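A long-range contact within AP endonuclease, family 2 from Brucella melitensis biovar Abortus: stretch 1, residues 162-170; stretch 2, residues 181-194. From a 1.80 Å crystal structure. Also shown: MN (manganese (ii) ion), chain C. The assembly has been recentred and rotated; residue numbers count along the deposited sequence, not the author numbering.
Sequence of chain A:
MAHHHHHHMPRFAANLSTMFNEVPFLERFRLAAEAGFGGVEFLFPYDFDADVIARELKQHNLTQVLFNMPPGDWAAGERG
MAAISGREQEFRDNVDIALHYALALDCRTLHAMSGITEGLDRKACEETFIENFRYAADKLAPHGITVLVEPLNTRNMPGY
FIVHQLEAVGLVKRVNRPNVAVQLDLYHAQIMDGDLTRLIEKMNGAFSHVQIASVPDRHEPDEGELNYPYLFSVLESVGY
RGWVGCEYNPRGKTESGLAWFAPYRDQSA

Stretch 1 162-170: IVHQLEAVG
Stretch 2, residues 181-194: AVQLDLYHAQIMDG

Stretch 1 enters as a loop: I162 (-134/119) and H164 (-130/136) are extended, whereas V163 (-134/10) puts a bend between them, before the chain turns into a helix at Q165. Stretch 2 is a strand, 181-185, followed directly by a helix, 186-192. The first helix runs nearly antiparallel to the strand, at 161° with axes 8.4 Å apart at closest, so its first residues lie beside the second helix and its later ones beside the strand. The CA register is H164 with M192 (6.5 Å), Q165 with A189 (6.7 Å) and V169 with V182 (6.7 Å). Together the stretches bury 475 Å².

The polar clamp is D193, the first residue to leave helical phi/psi (-122/-48). With chi1 m (-70°) and chi2 -38°, its carboxylate spreads both oxygens toward the start of the first helix. Q165 N donates to D193 OD2 at 2.9 Å, nearly straight at 174°; a backbone NH in the first turn of a helix lacks an intrahelical acceptor, and an aspartate from the other stretch supplies one. H164, the N-cap residue, takes chi1 m and chi2 -77°, which brings its ring edge to the same carboxylate: H164 ND1 donates to D193 OD1 at 2.7 Å and 176°. A short, two-oxygen side chain suits this position, since it serves backbone and imidazole at once.

Beside the clamp, M192 fills the space next to the loop. Its chi angles are all m (-63°, -53°, -58°), folding the flexible chain so that M192 CG packs 3.2 Å from V163 O, while M192 CE lies 4.0 Å from V163 CG2 and 3.7 Å from H164 CE1. V163, with chi1 m, offers a branched, rigid surface for that methyl.

Q165 is the central bump, with 115 Å² covered. Its CB points toward stretch 2, and chi1 m, chi2 m and chi3 -32° carry the amide into the hollow where strand passes into helix. The small A189 leaves space there: Q165 NE2 lies 3.8 Å from A189 CB. On the other side of the amide, Q165 OE1 sits 3.5 Å from V182 CG1 and 3.4 Å from L184 CD1, an apolar setting in which it finds no hydrogen-bond partner. NE2 is well satisfied, for Q165 NE2 donates to water 1 and water 2, each O at 3.0 Å. Water 2 in turn donates to Q183 O (2.8 Å) and accepts from D185 N (2.9 Å), while water 1 donates to V163 O (3.1 Å) and weakly to H188 O (3.4 Å). These waters fill gaps that the side chains leave.

Further along, V182 (chi1 t) is the strand's bump: its CG2 packs 4.2 Å from A168 CB and 3.9 Å from V169 CG2. Alanine, small and pointing toward the strand, lets the valine approach the helix.

Finally, D185 N-caps the second helix through weak bonds to its OD1 from Y187 N (3.1 Å) and H188 N (3.5 Å), and its OD2 binds manganese MN at 2.2 Å.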

ATOM      1  N   ILE A 162      -4.248  10.748   8.070  1.00 12.15           N
ATOM      2  CA  ILE A 162      -4.066  11.337   6.741  1.00 12.30           C
ATOM      3  C   ILE A 162      -5.058  10.729   5.745  1.00 11.96           C
ATOM      4  O   ILE A 162      -5.114   9.503   5.552  1.00 10.59           O
ATOM      5  CB  ILE A 162      -2.579  11.210   6.250  1.00 12.05           C
ATOM      6  CG1 ILE A 162      -2.385  11.810   4.852  1.00 13.51           C
ATOM      7  CG2 ILE A 162      -2.108   9.768   6.297  1.00  9.26           C
ATOM      8  CD1 ILE A 162      -2.665  13.257   4.772  1.00 12.99           C
ATOM      9  N   VAL A 163      -5.902  11.593   5.184  1.00 12.92           N
ATOM     10  CA  VAL A 163      -6.991  11.156   4.289  1.00 12.60           C
ATOM     11  C   VAL A 163      -7.097  11.998   3.004  1.00 13.40           C
ATOM     12  O   VAL A 163      -8.086  11.876   2.252  1.00 14.34           O
ATOM     13  CB  VAL A 163      -8.353  11.122   5.059  1.00 14.65           C
ATOM     14  CG1 VAL A 163      -8.289  10.140   6.224  1.00 14.04           C
ATOM     15  CG2 VAL A 163      -8.753  12.495   5.585  1.00 14.31           C
ATOM     16  N   HIS A 164      -6.111  12.870   2.740  1.00 13.47           N
ATOM     17  CA  HIS A 164      -6.101  13.677   1.508  1.00 13.24           C
ATOM     18  C   HIS A 164      -4.764  13.582   0.793  1.00 11.93           C
ATOM     19  O   HIS A 164      -3.687  13.642   1.434  1.00 11.48           O
ATOM     20  CB  HIS A 164      -6.465  15.136   1.787  1.00 13.32           C
ATOM     21  CG  HIS A 164      -7.883  15.324   2.216  1.00 14.83           C
ATOM     22  ND1 HIS A 164      -8.929  15.293   1.322  1.00 14.60           N
ATOM     23  CD2 HIS A 164      -8.429  15.547   3.432  1.00 16.44           C
ATOM     24  CE1 HIS A 164     -10.066  15.469   1.973  1.00 18.53           C
ATOM     25  NE2 HIS A 164      -9.790  15.626   3.255  1.00 18.33           N
ATOM     26  N   GLN A 165      -4.823  13.423  -0.529  1.00 11.47           N
ATOM     27  CA  GLN A 165      -3.600  13.168  -1.332  1.00 11.18           C
ATOM     28  C   GLN A 165      -2.582  14.304  -1.372  1.00 12.02           C
ATOM     29  O   GLN A 165      -1.401  14.074  -1.112  1.00 10.65           O
ATOM     30  CB  GLN A 165      -3.958  12.754  -2.773  1.00 11.73           C
ATOM     31  CG  GLN A 165      -4.834  11.539  -2.886  1.00 11.78           C
ATOM     32  CD  GLN A 165      -4.158  10.262  -2.388  1.00 10.72           C
ATOM     33  OE1 GLN A 165      -2.931  10.101  -2.500  1.00 11.18           O
ATOM     34  NE2 GLN A 165      -4.964   9.337  -1.873  1.00 10.43           N
ATOM     35  N   LEU A 166      -2.998  15.513  -1.742  1.00 11.90           N
ATOM     36  CA  LEU A 166      -2.034  16.608  -1.853  1.00 12.55           C
ATOM     37  C   LEU A 166      -1.524  17.034  -0.466  1.00 13.24           C
ATOM     38  O   LEU A 166      -0.392  17.518  -0.332  1.00 14.20           O
ATOM     39  CB  LEU A 166      -2.630  17.793  -2.625  1.00 13.97           C
ATOM     40  CG  LEU A 166      -2.967  17.547  -4.100  1.00 14.27           C
ATOM     41  CD1 LEU A 166      -3.483  18.845  -4.709  1.00 16.49           C
ATOM     42  CD2 LEU A 166      -1.762  17.058  -4.864  1.00 14.24           C
ATOM     43  N   GLU A 167      -2.336  16.835   0.567  1.00 14.06           N
ATOM     44  CA  GLU A 167      -1.889  17.089   1.937  1.00 14.59           C
ATOM     45  C   GLU A 167      -0.734  16.134   2.258  1.00 13.37           C
ATOM     46  O   GLU A 167       0.251  16.527   2.901  1.00 13.87           O
ATOM     47  CB  GLU A 167      -3.032  16.869   2.908  1.00 15.21           C
ATOM     48  CG  GLU A 167      -2.659  17.056   4.356  1.00 17.10           C
ATOM     49  CD  GLU A 167      -3.838  16.906   5.304  1.00 21.58           C
ATOM     50  OE1 GLU A 167      -4.956  16.523   4.863  1.00 21.34           O
ATOM     51  OE2 GLU A 167      -3.635  17.186   6.511  1.00 25.94           O
ATOM     52  N   ALA A 168      -0.851  14.885   1.809  1.00 12.66           N
ATOM     53  CA  ALA A 168       0.209  13.892   2.037  1.00 11.67           C
ATOM     54  C   ALA A 168       1.475  14.270   1.264  1.00 11.87           C
ATOM     55  O   ALA A 168       2.599  14.118   1.776  1.00 11.89           O
ATOM     56  CB  ALA A 168      -0.254  12.462   1.654  1.00 11.49           C
ATOM     57  N   VAL A 169       1.314  14.741   0.024  1.00 12.04           N
ATOM     58  CA  VAL A 169       2.453  15.238  -0.759  1.00 11.86           C
ATOM     59  C   VAL A 169       3.183  16.356  -0.003  1.00 13.25           C
ATOM     60  O   VAL A 169       4.419  16.385   0.059  1.00 11.55           O
ATOM     61  CB  VAL A 169       2.024  15.719  -2.140  1.00 12.43           C
ATOM     62  CG1 VAL A 169       3.155  16.462  -2.829  1.00 14.64           C
ATOM     63  CG2 VAL A 169       1.520  14.516  -2.987  1.00  9.71           C
ATOM     64  N   GLY A 170       2.407  17.248   0.582  1.00 13.93           N
ATOM     65  CA  GLY A 170       2.952  18.322   1.418  1.00 15.02           C
ATOM     66  C   GLY A 170       3.704  17.814   2.630  1.00 14.22           C
ATOM     67  O   GLY A 170       4.790  18.350   2.963  1.00 15.05           O
ATOM     68  N   ALA A 181       7.640   8.560  -0.270  1.00  8.81           N
ATOM     69  CA  ALA A 181       6.620   8.976  -1.238  1.00  8.63           C
ATOM     70  C   ALA A 181       5.228   8.607  -0.777  1.00  8.76           C
ATOM     71  O   ALA A 181       5.035   8.108   0.320  1.00  9.31           O
ATOM     72  CB  ALA A 181       6.899   8.400  -2.627  1.00  8.86           C
ATOM     73  N   VAL A 182       4.259   8.893  -1.629  1.00  8.50           N
ATOM     74  CA  VAL A 182       2.855   8.626  -1.368  1.00  8.77           C
ATOM     75  C   VAL A 182       2.443   7.299  -2.014  1.00  8.53           C
ATOM     76  O   VAL A 182       2.907   6.943  -3.116  1.00  9.49           O
ATOM     77  CB  VAL A 182       1.988   9.754  -1.938  1.00  8.76           C
ATOM     78  CG1 VAL A 182       0.454   9.470  -1.724  1.00  7.99           C
ATOM     79  CG2 VAL A 182       2.379  11.101  -1.282  1.00 11.19           C
ATOM     80  N   GLN A 183       1.617   6.546  -1.292  1.00  7.95           N
ATOM     81  CA  GLN A 183       0.934   5.378  -1.819  1.00  7.78           C
ATOM     82  C   GLN A 183      -0.465   5.850  -2.248  1.00  8.82           C
ATOM     83  O   GLN A 183      -1.287   6.212  -1.408  1.00  8.58           O
ATOM     84  CB  GLN A 183       0.851   4.313  -0.734  1.00  8.07           C
ATOM     85  CG  GLN A 183       0.145   3.008  -1.126  1.00  9.34           C
ATOM     86  CD  GLN A 183       0.322   1.937  -0.088  1.00  9.61           C
ATOM     87  OE1 GLN A 183       1.356   1.851   0.561  1.00 11.92           O
ATOM     88  NE2 GLN A 183      -0.683   1.083   0.065  1.00 12.68           N
ATOM     89  N   LEU A 184      -0.696   5.884  -3.555  1.00  8.23           N
ATOM     90  CA  LEU A 184      -1.931   6.425  -4.149  1.00  8.38           C
ATOM     91  C   LEU A 184      -2.936   5.290  -4.406  1.00  8.96           C
ATOM     92  O   LEU A 184      -2.854   4.588  -5.430  1.00  8.58           O
ATOM     93  CB  LEU A 184      -1.565   7.133  -5.458  1.00  8.34           C
ATOM     94  CG  LEU A 184      -2.678   7.710  -6.333  1.00 10.22           C
ATOM     95  CD1 LEU A 184      -3.587   8.628  -5.520  1.00  9.72           C
ATOM     96  CD2 LEU A 184      -2.111   8.423  -7.589  1.00 10.41           C
ATOM     97  N   ASP A 185      -3.836   5.081  -3.453  1.00  9.34           N
ATOM     98  CA  ASP A 185      -4.941   4.124  -3.588  1.00  9.10           C
ATOM     99  C   ASP A 185      -6.127   4.913  -4.180  1.00  9.89           C
ATOM    100  O   ASP A 185      -6.671   5.865  -3.549  1.00  9.11           O
ATOM    101  CB  ASP A 185      -5.220   3.500  -2.217  1.00 10.02           C
ATOM    102  CG  ASP A 185      -6.339   2.464  -2.222  1.00 11.45           C
ATOM    103  OD1 ASP A 185      -7.270   2.607  -3.013  1.00 12.35           O
ATOM    104  OD2 ASP A 185      -6.329   1.518  -1.393  1.00 12.43           O
ATOM    105  N   LEU A 186      -6.478   4.571  -5.417  1.00  8.41           N
ATOM    106  CA  LEU A 186      -7.425   5.402  -6.171  1.00  9.19           C
ATOM    107  C   LEU A 186      -8.835   5.270  -5.618  1.00  9.77           C
ATOM    108  O   LEU A 186      -9.704   6.147  -5.811  1.00 10.49           O
ATOM    109  CB  LEU A 186      -7.357   5.068  -7.667  1.00  9.52           C
ATOM    110  CG  LEU A 186      -6.066   5.503  -8.346  1.00  9.49           C
ATOM    111  CD1 LEU A 186      -5.992   4.926  -9.752  1.00  9.66           C
ATOM    112  CD2 LEU A 186      -5.932   7.049  -8.361  1.00  9.56           C
ATOM    113  N   TYR A 187      -9.081   4.165  -4.930  1.00 10.61           N
ATOM    114  CA  TYR A 187     -10.342   3.993  -4.202  1.00 11.25           C
ATOM    115  C   TYR A 187     -10.464   5.110  -3.125  1.00 11.31           C
ATOM    116  O   TYR A 187     -11.490   5.823  -3.043  1.00 10.94           O
ATOM    117  CB  TYR A 187     -10.386   2.569  -3.593  1.00 11.77           C
ATOM    118  CG  TYR A 187     -11.493   2.330  -2.597  1.00 12.97           C
ATOM    119  CD1 TYR A 187     -12.769   1.982  -3.009  1.00 12.79           C
ATOM    120  CD2 TYR A 187     -11.254   2.432  -1.235  1.00 12.68           C
ATOM    121  CE1 TYR A 187     -13.806   1.780  -2.082  1.00 14.57           C
ATOM    122  CE2 TYR A 187     -12.259   2.206  -0.310  1.00 14.72           C
ATOM    123  CZ  TYR A 187     -13.529   1.908  -0.729  1.00 14.67           C
ATOM    124  OH  TYR A 187     -14.509   1.697   0.220  1.00 14.37           O
ATOM    125  N   HIS A 188      -9.422   5.268  -2.321  1.00 10.31           N
ATOM    126  CA  HIS A 188      -9.442   6.307  -1.293  1.00 10.66           C
ATOM    127  C   HIS A 188      -9.439   7.718  -1.912  1.00 10.17           C
ATOM    128  O   HIS A 188     -10.105   8.605  -1.415  1.00 10.45           O
ATOM    129  CB  HIS A 188      -8.244   6.131  -0.350  1.00 10.53           C
ATOM    130  CG  HIS A 188      -8.269   4.864   0.455  1.00 11.23           C
ATOM    131  ND1 HIS A 188      -9.374   4.445   1.167  1.00 12.02           N
ATOM    132  CD2 HIS A 188      -7.287   3.978   0.732  1.00 10.68           C
ATOM    133  CE1 HIS A 188      -9.070   3.336   1.824  1.00 14.15           C
ATOM    134  NE2 HIS A 188      -7.816   3.019   1.552  1.00 12.13           N
ATOM    135  N   ALA A 189      -8.673   7.912  -2.988  1.00 10.49           N
ATOM    136  CA  ALA A 189      -8.529   9.218  -3.641  1.00 10.21           C
ATOM    137  C   ALA A 189      -9.865   9.640  -4.242  1.00 10.76           C
ATOM    138  O   ALA A 189     -10.246  10.808  -4.155  1.00 11.25           O
ATOM    139  CB  ALA A 189      -7.476   9.164  -4.725  1.00 10.18           C
ATOM    140  N   GLN A 190     -10.587   8.687  -4.826  1.00 11.12           N
ATOM    141  CA  GLN A 190     -11.906   9.019  -5.398  1.00 11.02           C
ATOM    142  C   GLN A 190     -12.968   9.394  -4.349  1.00 12.03           C
ATOM    143  O   GLN A 190     -13.828  10.256  -4.607  1.00 12.82           O
ATOM    144  CB  GLN A 190     -12.372   7.862  -6.290  1.00 11.39           C
ATOM    145  CG  GLN A 190     -13.764   7.992  -6.901  1.00 10.14           C
ATOM    146  CD  GLN A 190     -13.973   9.284  -7.671  1.00 10.92           C
ATOM    147  OE1 GLN A 190     -13.018   9.992  -8.032  1.00 11.69           O
ATOM    148  NE2 GLN A 190     -15.244   9.606  -7.931  1.00 10.64           N
ATOM    149  N   ILE A 191     -12.937   8.730  -3.195  1.00 11.82           N
ATOM    150  CA  ILE A 191     -13.874   8.967  -2.105  1.00 11.95           C
ATOM    151  C   ILE A 191     -13.617  10.330  -1.444  1.00 12.24           C
ATOM    152  O   ILE A 191     -14.570  11.055  -1.147  1.00 12.40           O
ATOM    153  CB  ILE A 191     -13.870   7.799  -1.067  1.00 11.90           C
ATOM    154  CG1 ILE A 191     -14.449   6.542  -1.708  1.00 11.90           C
ATOM    155  CG2 ILE A 191     -14.633   8.131   0.205  1.00 12.54           C
ATOM    156  CD1 ILE A 191     -14.183   5.257  -0.931  1.00 13.78           C
ATOM    157  N   MET A 192     -12.345  10.670  -1.229  1.00 11.60           N
ATOM    158  CA  MET A 192     -11.987  11.889  -0.479  1.00 12.16           C
ATOM    159  C   MET A 192     -11.740  13.140  -1.327  1.00 12.58           C
ATOM    160  O   MET A 192     -12.052  14.268  -0.881  1.00 14.30           O
ATOM    161  CB  MET A 192     -10.735  11.617   0.361  1.00 12.40           C
ATOM    162  CG  MET A 192     -10.924  10.556   1.425  1.00 12.26           C
ATOM    163  SD  MET A 192     -12.323  10.864   2.506  1.00 13.39           S
ATOM    164  CE  MET A 192     -11.920  12.488   3.193  1.00 15.22           C
ATOM    165  N   ASP A 193     -11.188  12.969  -2.526  1.00 12.58           N
ATOM    166  CA  ASP A 193     -10.639  14.083  -3.313  1.00 12.34           C
ATOM    167  C   ASP A 193     -11.274  14.265  -4.697  1.00 12.50           C
ATOM    168  O   ASP A 193     -11.616  15.387  -5.092  1.00 12.67           O
ATOM    169  CB  ASP A 193      -9.114  13.909  -3.466  1.00 12.79           C
ATOM    170  CG  ASP A 193      -8.358  14.133  -2.158  1.00 15.19           C
ATOM    171  OD1 ASP A 193      -8.756  15.025  -1.404  1.00 16.40           O
ATOM    172  OD2 ASP A 193      -7.378  13.397  -1.859  1.00 16.99           O
ATOM    173  N   GLY A 194     -11.402  13.178  -5.446  1.00 11.92           N
ATOM    174  CA  GLY A 194     -11.866  13.230  -6.821  1.00 11.29           C
ATOM    175  C   GLY A 194     -10.855  13.831  -7.788  1.00 11.49           C
ATOM    176  O   GLY A 194      -9.659  13.878  -7.501  1.00 10.73           O
TER
HETATM  177 MN    MN C 262      -4.933   0.763   0.154  1.00 18.06          MN
HETATM  178  O   HOH W   1      -7.372  10.239  -0.270  1.00 18.92           O
HETATM  179  O   HOH W   2      -4.068   6.586  -0.927  1.00  8.66           O
HETATM  180  O   HOH W   3      -6.356   0.709   1.920  1.00 13.92           O
HETATM  181  O   HOH W   4      -3.308  -0.168   1.761  1.00 17.59           O